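Local structure of glucose dehydrogenase (Serratia sp. FS14, 7CDY) at residues E317-L330 against L333-G345. The protein belongs to the glucose/sorbosone dehydrogenase family of beta-propeller proteins and carries a bound calcium ion. Numbering follows the deposited sequence.
Sequences ERIREVRSGPDGYL and LTDERDGKLLKVG
Asp335 meets both Arg318 and Arg320 through a single carboxylate oxygen. Arg318 NH2 reaches Asp335 OD2 at 2.8 Å, nearly straight (167°), on the anti side and within the plane of its own guanidinium. Arg320 NH2 approaches the same OD2 at 3.0 Å from above the carboxylate plane, a less linear bond (137°). The Asp335 carboxyl lies anti to the backbone N (chi1 177°), which carries it alongside both arginine chains; the bends of Arg320 at chi2 and chi3 turn its guanidinium back onto the acid. The other oxygen, OD1, is hydrogen-bonded to His13 ND1 of strand 3-19.

Backbone pairing supports this buried side. Asp335 N donates to Arg318 O, and Arg320 N to Leu333 O at 2.9 Å. Arg320 and Glu321 together face Leu333, a classic beta bulge in the antiparallel hairpin of strands 319-324 and 330-334. Next to it, Leu333 CD1 packs on Glu321 CB at 3.8 Å.

The turn end is more open to solvent. Leu330 and Val344 form a hydrogen-bonded pair joining the hairpin to strand 339-345, but beyond it contact rests on partly exposed side chains. The fully extended Lys343 lays CE over the centre of one Tyr329 ring face, 3.4 Å from the centroid; its NZ makes a cation-pi contact over the same face at 4.3 Å. Asp327 OD2 hydrogen-bonds Tyr331 OH, while Asp327 OD1 accepts from Tyr329 N in an Asx turn.

These strands belong to an antiparallel propeller sheet in which strand 339-345 pairs with N-terminal strand 3-19, the closure familiar from beta-propellers. With two arginines on one oxygen, Asp335 is probably kept ionised, whereas Lys343 relies on the Tyr329 face, its NZ lying beyond salt-bridge distance of Asp327 OD2.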
ATOM      1  N   GLU A 317     -16.234  10.719  -3.033  1.00 12.18           N
ATOM      2  CA  GLU A 317     -14.789  10.852  -2.897  1.00 12.55           C
ATOM      3  C   GLU A 317     -14.098   9.511  -3.126  1.00 11.60           C
ATOM      4  O   GLU A 317     -14.518   8.480  -2.589  1.00 11.39           O
ATOM      5  CB  GLU A 317     -14.446  11.424  -1.521  1.00 13.70           C
ATOM      6  CG  GLU A 317     -14.966  12.852  -1.356  1.00 16.80           C
ATOM      7  CD  GLU A 317     -14.862  13.409   0.055  1.00 18.32           C
ATOM      8  OE1 GLU A 317     -14.616  14.630   0.180  1.00 21.00           O
ATOM      9  OE2 GLU A 317     -15.048  12.665   1.032  1.00 18.83           O
ATOM     10  N   ARG A 318     -13.034   9.540  -3.929  1.00 11.84           N
ATOM     11  CA  ARG A 318     -12.185   8.378  -4.159  1.00 10.44           C
ATOM     12  C   ARG A 318     -11.321   8.142  -2.928  1.00  9.42           C
ATOM     13  O   ARG A 318     -10.517   9.004  -2.562  1.00 11.99           O
ATOM     14  CB  ARG A 318     -11.290   8.666  -5.358  1.00 11.00           C
ATOM     15  CG  ARG A 318     -12.071   8.856  -6.657  1.00 12.24           C
ATOM     16  CD  ARG A 318     -11.219   9.518  -7.732  1.00 15.81           C
ATOM     17  NE  ARG A 318      -9.887   8.927  -7.858  1.00 20.08           N
ATOM     18  CZ  ARG A 318      -9.619   7.825  -8.553  1.00 18.06           C
ATOM     19  NH1 ARG A 318     -10.592   7.176  -9.184  1.00 19.36           N
ATOM     20  NH2 ARG A 318      -8.377   7.362  -8.613  1.00 20.61           N
ATOM     21  N   ILE A 319     -11.473   6.995  -2.274  1.00  9.94           N
ATOM     22  CA  ILE A 319     -10.765   6.739  -1.019  1.00  9.89           C
ATOM     23  C   ILE A 319      -9.443   6.040  -1.323  1.00 10.13           C
ATOM     24  O   ILE A 319      -9.426   4.894  -1.779  1.00 10.13           O
ATOM     25  CB  ILE A 319     -11.620   5.955  -0.015  1.00  9.59           C
ATOM     26  CG1 ILE A 319     -12.947   6.684   0.266  1.00 11.53           C
ATOM     27  CG2 ILE A 319     -10.842   5.735   1.283  1.00 10.93           C
ATOM     28  CD1 ILE A 319     -12.797   8.157   0.631  1.00 14.27           C
ATOM     29  N   ARG A 320      -8.340   6.745  -1.076  1.00  9.25           N
ATOM     30  CA  ARG A 320      -6.999   6.306  -1.435  1.00  8.66           C
ATOM     31  C   ARG A 320      -6.251   5.649  -0.283  1.00  9.51           C
ATOM     32  O   ARG A 320      -5.432   4.741  -0.508  1.00  9.42           O
ATOM     33  CB  ARG A 320      -6.205   7.528  -1.919  1.00  9.28           C
ATOM     34  CG  ARG A 320      -4.680   7.394  -1.981  1.00  9.86           C
ATOM     35  CD  ARG A 320      -4.183   6.466  -3.088  1.00 10.05           C
ATOM     36  NE  ARG A 320      -4.406   6.998  -4.429  1.00 10.00           N
ATOM     37  CZ  ARG A 320      -4.300   6.275  -5.541  1.00 12.45           C
ATOM     38  NH1 ARG A 320      -3.977   4.990  -5.478  1.00 13.16           N
ATOM     39  NH2 ARG A 320      -4.533   6.832  -6.719  1.00 14.36           N
ATOM     40  N   GLU A 321      -6.501   6.085   0.947  1.00  8.38           N
ATOM     41  CA  GLU A 321      -5.714   5.653   2.097  1.00  8.95           C
ATOM     42  C   GLU A 321      -6.643   5.470   3.282  1.00  9.35           C
ATOM     43  O   GLU A 321      -7.614   6.222   3.433  1.00 10.79           O
ATOM     44  CB  GLU A 321      -4.659   6.721   2.455  1.00 10.56           C
ATOM     45  CG  GLU A 321      -3.837   6.447   3.740  1.00 12.01           C
ATOM     46  CD  GLU A 321      -2.841   5.305   3.572  1.00 11.75           C
ATOM     47  OE1 GLU A 321      -3.246   4.198   3.159  1.00 11.82           O
ATOM     48  OE2 GLU A 321      -1.638   5.500   3.862  1.00 11.81           O
ATOM     49  N   VAL A 322      -6.362   4.451   4.098  1.00 10.69           N
ATOM     50  CA  VAL A 322      -7.104   4.169   5.325  1.00 10.89           C
ATOM     51  C   VAL A 322      -6.110   3.806   6.415  1.00 10.19           C
ATOM     52  O   VAL A 322      -5.304   2.885   6.236  1.00 11.11           O
ATOM     53  CB  VAL A 322      -8.045   2.963   5.134  1.00 13.05           C
ATOM     54  CG1 VAL A 322      -8.930   2.804   6.358  1.00 15.00           C
ATOM     55  CG2 VAL A 322      -8.886   3.087   3.871  1.00 13.77           C
ATOM     56  N   ARG A 323      -6.181   4.490   7.557  1.00  9.52           N
ATOM     57  CA  ARG A 323      -5.363   4.108   8.704  1.00 10.64           C
ATOM     58  C   ARG A 323      -6.216   4.121   9.961  1.00 12.40           C
ATOM     59  O   ARG A 323      -7.114   4.956  10.110  1.00 12.75           O
ATOM     60  CB  ARG A 323      -4.144   5.030   8.908  1.00 11.94           C
ATOM     61  CG  ARG A 323      -3.168   5.075   7.747  1.00 11.26           C
ATOM     62  CD  ARG A 323      -2.290   3.811   7.617  1.00 13.63           C
ATOM     63  NE  ARG A 323      -1.529   3.886   6.370  1.00 12.19           N
ATOM     64  CZ  ARG A 323      -0.854   2.893   5.797  1.00 11.31           C
ATOM     65  NH1 ARG A 323      -0.803   1.689   6.357  1.00 12.99           N
ATOM     66  NH2 ARG A 323      -0.236   3.128   4.642  1.00 12.43           N
ATOM     67  N   SER A 324      -5.930   3.192  10.871  1.00 11.81           N
ATOM     68  CA  SER A 324      -6.602   3.161  12.166  1.00 14.15           C
ATOM     69  C   SER A 324      -5.796   4.016  13.134  1.00 16.03           C
ATOM     70  O   SER A 324      -4.635   3.704  13.424  1.00 16.58           O
ATOM     71  CB  SER A 324      -6.710   1.720  12.664  1.00 18.46           C
ATOM     72  OG  SER A 324      -7.485   1.628  13.854  1.00 22.89           O
ATOM     73  N   GLY A 325      -6.403   5.100  13.621  1.00 14.68           N
ATOM     74  CA  GLY A 325      -5.707   6.049  14.463  1.00 17.45           C
ATOM     75  C   GLY A 325      -5.620   5.604  15.907  1.00 19.36           C
ATOM     76  O   GLY A 325      -6.472   4.868  16.407  1.00 17.07           O
ATOM     77  N   PRO A 326      -4.580   6.053  16.615  1.00 22.43           N
ATOM     78  CA  PRO A 326      -4.460   5.703  18.041  1.00 22.50           C
ATOM     79  C   PRO A 326      -5.603   6.221  18.899  1.00 23.93           C
ATOM     80  O   PRO A 326      -5.800   5.714  20.011  1.00 28.92           O
ATOM     81  CB  PRO A 326      -3.112   6.316  18.450  1.00 25.45           C
ATOM     82  CG  PRO A 326      -2.836   7.374  17.420  1.00 24.66           C
ATOM     83  CD  PRO A 326      -3.439   6.852  16.138  1.00 24.06           C
ATOM     84  N   ASP A 327      -6.363   7.203  18.418  1.00 20.25           N
ATOM     85  CA  ASP A 327      -7.503   7.756  19.135  1.00 20.43           C
ATOM     86  C   ASP A 327      -8.790   6.975  18.905  1.00 22.28           C
ATOM     87  O   ASP A 327      -9.839   7.371  19.423  1.00 22.80           O
ATOM     88  CB  ASP A 327      -7.719   9.221  18.735  1.00 21.97           C
ATOM     89  CG  ASP A 327      -7.933   9.398  17.238  1.00 24.03           C
ATOM     90  OD1 ASP A 327      -7.930   8.387  16.501  1.00 22.54           O
ATOM     91  OD2 ASP A 327      -8.115  10.554  16.794  1.00 25.64           O
ATOM     92  N   GLY A 328      -8.744   5.897  18.126  1.00 18.55           N
ATOM     93  CA  GLY A 328      -9.913   5.091  17.868  1.00 18.35           C
ATOM     94  C   GLY A 328     -10.740   5.489  16.663  1.00 16.57           C
ATOM     95  O   GLY A 328     -11.785   4.875  16.433  1.00 16.54           O
ATOM     96  N   TYR A 329     -10.325   6.496  15.897  1.00 15.70           N
ATOM     97  CA  TYR A 329     -11.000   6.868  14.662  1.00 16.94           C
ATOM     98  C   TYR A 329     -10.233   6.330  13.460  1.00 13.60           C
ATOM     99  O   TYR A 329      -9.048   6.003  13.548  1.00 15.38           O
ATOM    100  CB  TYR A 329     -11.104   8.392  14.538  1.00 17.40           C
ATOM    101  CG  TYR A 329     -12.102   9.038  15.470  1.00 16.51           C
ATOM    102  CD1 TYR A 329     -11.724   9.442  16.746  1.00 20.08           C
ATOM    103  CD2 TYR A 329     -13.415   9.246  15.075  1.00 19.34           C
ATOM    104  CE1 TYR A 329     -12.630  10.044  17.600  1.00 22.54           C
ATOM    105  CE2 TYR A 329     -14.330   9.843  15.924  1.00 21.73           C
ATOM    106  CZ  TYR A 329     -13.930  10.234  17.183  1.00 20.60           C
ATOM    107  OH  TYR A 329     -14.844  10.830  18.027  1.00 27.62           O
ATOM    108  N   LEU A 330     -10.928   6.236  12.330  1.00 13.78           N
ATOM    109  CA  LEU A 330     -10.267   5.963  11.061  1.00 12.48           C
ATOM    110  C   LEU A 330      -9.885   7.278  10.406  1.00 14.47           C
ATOM    111  O   LEU A 330     -10.594   8.277  10.530  1.00 13.87           O
ATOM    112  CB  LEU A 330     -11.189   5.190  10.118  1.00 14.71           C
ATOM    113  CG  LEU A 330     -11.573   3.773  10.522  1.00 15.13           C
ATOM    114  CD1 LEU A 330     -12.570   3.218   9.526  1.00 14.96           C
ATOM    115  CD2 LEU A 330     -10.342   2.886  10.586  1.00 15.96           C
ATOM    116  N   LEU A 333      -7.562   9.461   3.245  1.00  9.23           N
ATOM    117  CA  LEU A 333      -7.204  10.470   2.255  1.00  9.59           C
ATOM    118  C   LEU A 333      -8.027  10.251   1.001  1.00  9.04           C
ATOM    119  O   LEU A 333      -8.295   9.106   0.620  1.00  9.33           O
ATOM    120  CB  LEU A 333      -5.729  10.378   1.855  1.00  9.23           C
ATOM    121  CG  LEU A 333      -4.715  10.593   2.980  1.00  9.22           C
ATOM    122  CD1 LEU A 333      -3.288  10.251   2.525  1.00 10.89           C
ATOM    123  CD2 LEU A 333      -4.786  12.012   3.518  1.00 11.97           C
ATOM    124  N   THR A 334      -8.426  11.341   0.353  1.00  9.32           N
ATOM    125  CA  THR A 334      -9.189  11.261  -0.888  1.00  9.37           C
ATOM    126  C   THR A 334      -8.309  11.623  -2.075  1.00 11.27           C
ATOM    127  O   THR A 334      -7.494  12.547  -1.997  1.00 13.26           O
ATOM    128  CB  THR A 334     -10.466  12.116  -0.866  1.00 11.52           C
ATOM    129  OG1 THR A 334     -10.129  13.509  -0.954  1.00 13.28           O
ATOM    130  CG2 THR A 334     -11.252  11.862   0.397  1.00 14.28           C
ATOM    131  N   ASP A 335      -8.468  10.877  -3.170  1.00 11.23           N
ATOM    132  CA  ASP A 335      -7.585  11.006  -4.336  1.00 11.19           C
ATOM    133  C   ASP A 335      -8.198  11.964  -5.350  1.00 13.08           C
ATOM    134  O   ASP A 335      -8.855  11.568  -6.314  1.00 14.50           O
ATOM    135  CB  ASP A 335      -7.315   9.652  -4.979  1.00 15.41           C
ATOM    136  CG  ASP A 335      -6.457   9.771  -6.235  1.00 15.78           C
ATOM    137  OD1 ASP A 335      -5.632  10.711  -6.294  1.00 17.71           O
ATOM    138  OD2 ASP A 335      -6.619   8.951  -7.166  1.00 18.83           O
ATOM    139  N   GLU A 336      -7.940  13.249  -5.137  1.00 12.69           N
ATOM    140  CA  GLU A 336      -8.394  14.291  -6.047  1.00 13.77           C
ATOM    141  C   GLU A 336      -7.426  15.458  -5.957  1.00 13.39           C
ATOM    142  O   GLU A 336      -6.554  15.500  -5.086  1.00 13.39           O
ATOM    143  CB  GLU A 336      -9.816  14.749  -5.718  1.00 18.71           C
ATOM    144  CG  GLU A 336      -9.965  15.182  -4.289  1.00 19.32           C
ATOM    145  CD  GLU A 336     -11.403  15.391  -3.865  1.00 27.28           C
ATOM    146  OE1 GLU A 336     -12.108  16.197  -4.514  1.00 29.83           O
ATOM    147  OE2 GLU A 336     -11.825  14.757  -2.872  1.00 24.42           O
ATOM    148  N   ARG A 337      -7.587  16.410  -6.880  1.00 14.26           N
ATOM    149  CA  ARG A 337      -6.748  17.606  -6.879  1.00 14.83           C
ATOM    150  C   ARG A 337      -6.916  18.401  -5.588  1.00 14.31           C
ATOM    151  O   ARG A 337      -5.931  18.857  -4.990  1.00 17.29           O
ATOM    152  CB  ARG A 337      -7.098  18.470  -8.089  1.00 21.16           C
ATOM    153  CG  ARG A 337      -6.005  19.414  -8.520  1.00 32.05           C
ATOM    154  CD  ARG A 337      -6.477  20.285  -9.657  1.00 38.61           C
ATOM    155  NE  ARG A 337      -5.699  20.088 -10.861  1.00 46.13           N
ATOM    156  CZ  ARG A 337      -6.000  20.608 -12.048  1.00 49.61           C
ATOM    157  NH1 ARG A 337      -5.229  20.382 -13.107  1.00 48.45           N
ATOM    158  NH2 ARG A 337      -7.082  21.374 -12.171  1.00 44.24           N
ATOM    159  N   ASP A 338      -8.162  18.595  -5.157  1.00 14.64           N
ATOM    160  CA  ASP A 338      -8.462  19.164  -3.841  1.00 12.56           C
ATOM    161  C   ASP A 338      -8.695  18.020  -2.854  1.00 13.62           C
ATOM    162  O   ASP A 338      -9.797  17.783  -2.357  1.00 15.16           O
ATOM    163  CB  ASP A 338      -9.665  20.106  -3.931  1.00 14.67           C
ATOM    164  CG  ASP A 338      -9.967  20.804  -2.615  1.00 20.15           C
ATOM    165  OD1 ASP A 338      -9.073  20.898  -1.749  1.00 19.43           O
ATOM    166  OD2 ASP A 338     -11.121  21.256  -2.440  1.00 24.17           O
ATOM    167  N   GLY A 339      -7.611  17.292  -2.589  1.00 12.81           N
ATOM    168  CA  GLY A 339      -7.703  16.112  -1.754  1.00 12.71           C
ATOM    169  C   GLY A 339      -7.913  16.464  -0.298  1.00 10.18           C
ATOM    170  O   GLY A 339      -7.488  17.518   0.181  1.00 12.15           O
ATOM    171  N   LYS A 340      -8.557  15.546   0.417  1.00 11.45           N
ATOM    172  CA  LYS A 340      -8.986  15.766   1.789  1.00 11.34           C
ATOM    173  C   LYS A 340      -8.385  14.731   2.736  1.00 11.22           C
ATOM    174  O   LYS A 340      -8.159  13.571   2.362  1.00 11.43           O
ATOM    175  CB  LYS A 340     -10.519  15.675   1.907  1.00 12.35           C
ATOM    176  CG  LYS A 340     -11.315  16.486   0.875  1.00 17.08           C
ATOM    177  CD  LYS A 340     -11.030  17.973   0.944  1.00 15.19           C
ATOM    178  CE  LYS A 340     -12.124  18.783   0.232  1.00 16.97           C
ATOM    179  NZ  LYS A 340     -12.204  18.435  -1.216  1.00 22.20           N
ATOM    180  N   LEU A 341      -8.160  15.164   3.978  1.00 11.29           N
ATOM    181  CA  LEU A 341      -7.926  14.285   5.114  1.00 10.83           C
ATOM    182  C   LEU A 341      -9.228  14.216   5.904  1.00 10.74           C
ATOM    183  O   LEU A 341      -9.756  15.256   6.320  1.00 12.47           O
ATOM    184  CB  LEU A 341      -6.810  14.856   5.992  1.00 12.20           C
ATOM    185  CG  LEU A 341      -6.546  14.168   7.333  1.00 10.90           C
ATOM    186  CD1 LEU A 341      -5.975  12.769   7.134  1.00 12.44           C
ATOM    187  CD2 LEU A 341      -5.591  15.031   8.164  1.00 13.16           C
ATOM    188  N   LEU A 342      -9.749  13.006   6.100  1.00 11.27           N
ATOM    189  CA  LEU A 342     -11.024  12.793   6.776  1.00 12.40           C
ATOM    190  C   LEU A 342     -10.832  11.962   8.034  1.00 11.50           C
ATOM    191  O   LEU A 342     -10.050  11.003   8.049  1.00 13.00           O
ATOM    192  CB  LEU A 342     -12.001  12.031   5.876  1.00 12.53           C
ATOM    193  CG  LEU A 342     -12.275  12.632   4.502  1.00 12.25           C
ATOM    194  CD1 LEU A 342     -13.206  11.725   3.709  1.00 13.21           C
ATOM    195  CD2 LEU A 342     -12.852  14.040   4.617  1.00 14.33           C
ATOM    196  N   LYS A 343     -11.584  12.303   9.072  1.00 12.84           N
ATOM    197  CA  LYS A 343     -11.636  11.542  10.312  1.00 12.79           C
ATOM    198  C   LYS A 343     -13.022  10.911  10.407  1.00 13.68           C
ATOM    199  O   LYS A 343     -14.037  11.619  10.355  1.00 15.15           O
ATOM    200  CB  LYS A 343     -11.379  12.479  11.491  1.00 14.15           C
ATOM    201  CG  LYS A 343     -11.381  11.829  12.853  1.00 17.96           C
ATOM    202  CD  LYS A 343     -11.115  12.901  13.906  1.00 25.78           C
ATOM    203  CE  LYS A 343     -11.569  12.483  15.283  1.00 29.31           C
ATOM    204  NZ  LYS A 343     -11.324  13.554  16.291  1.00 29.80           N
ATOM    205  N   VAL A 344     -13.032   9.597  10.518  1.00 13.25           N
ATOM    206  CA  VAL A 344     -14.299   8.834  10.401  1.00 13.12           C
ATOM    207  C   VAL A 344     -14.534   7.964  11.622  1.00 14.70           C
ATOM    208  O   VAL A 344     -13.655   7.292  12.051  1.00 13.83           O
ATOM    209  CB  VAL A 344     -14.289   7.971   9.128  1.00 15.39           C
ATOM    210  CG1 VAL A 344     -15.586   7.206   9.008  1.00 16.59           C
ATOM    211  CG2 VAL A 344     -14.066   8.807   7.883  1.00 14.53           C
ATOM    212  N   GLY A 345     -15.756   8.040  12.139  1.00 15.11           N
ATOM    213  CA  GLY A 345     -16.165   7.276  13.323  1.00 17.20           C
ATOM    214  C   GLY A 345     -17.479   6.555  13.087  1.00 17.40           C
ATOM    215  O   GLY A 345     -18.185   6.880  12.206  1.00 17.99           O
TER
HETATM  216  O   HOH W   1      -3.487   9.688  -4.783  1.00 15.74           O
HETATM  217  O   HOH W   2      -9.603  12.708  17.971  1.00 35.11           O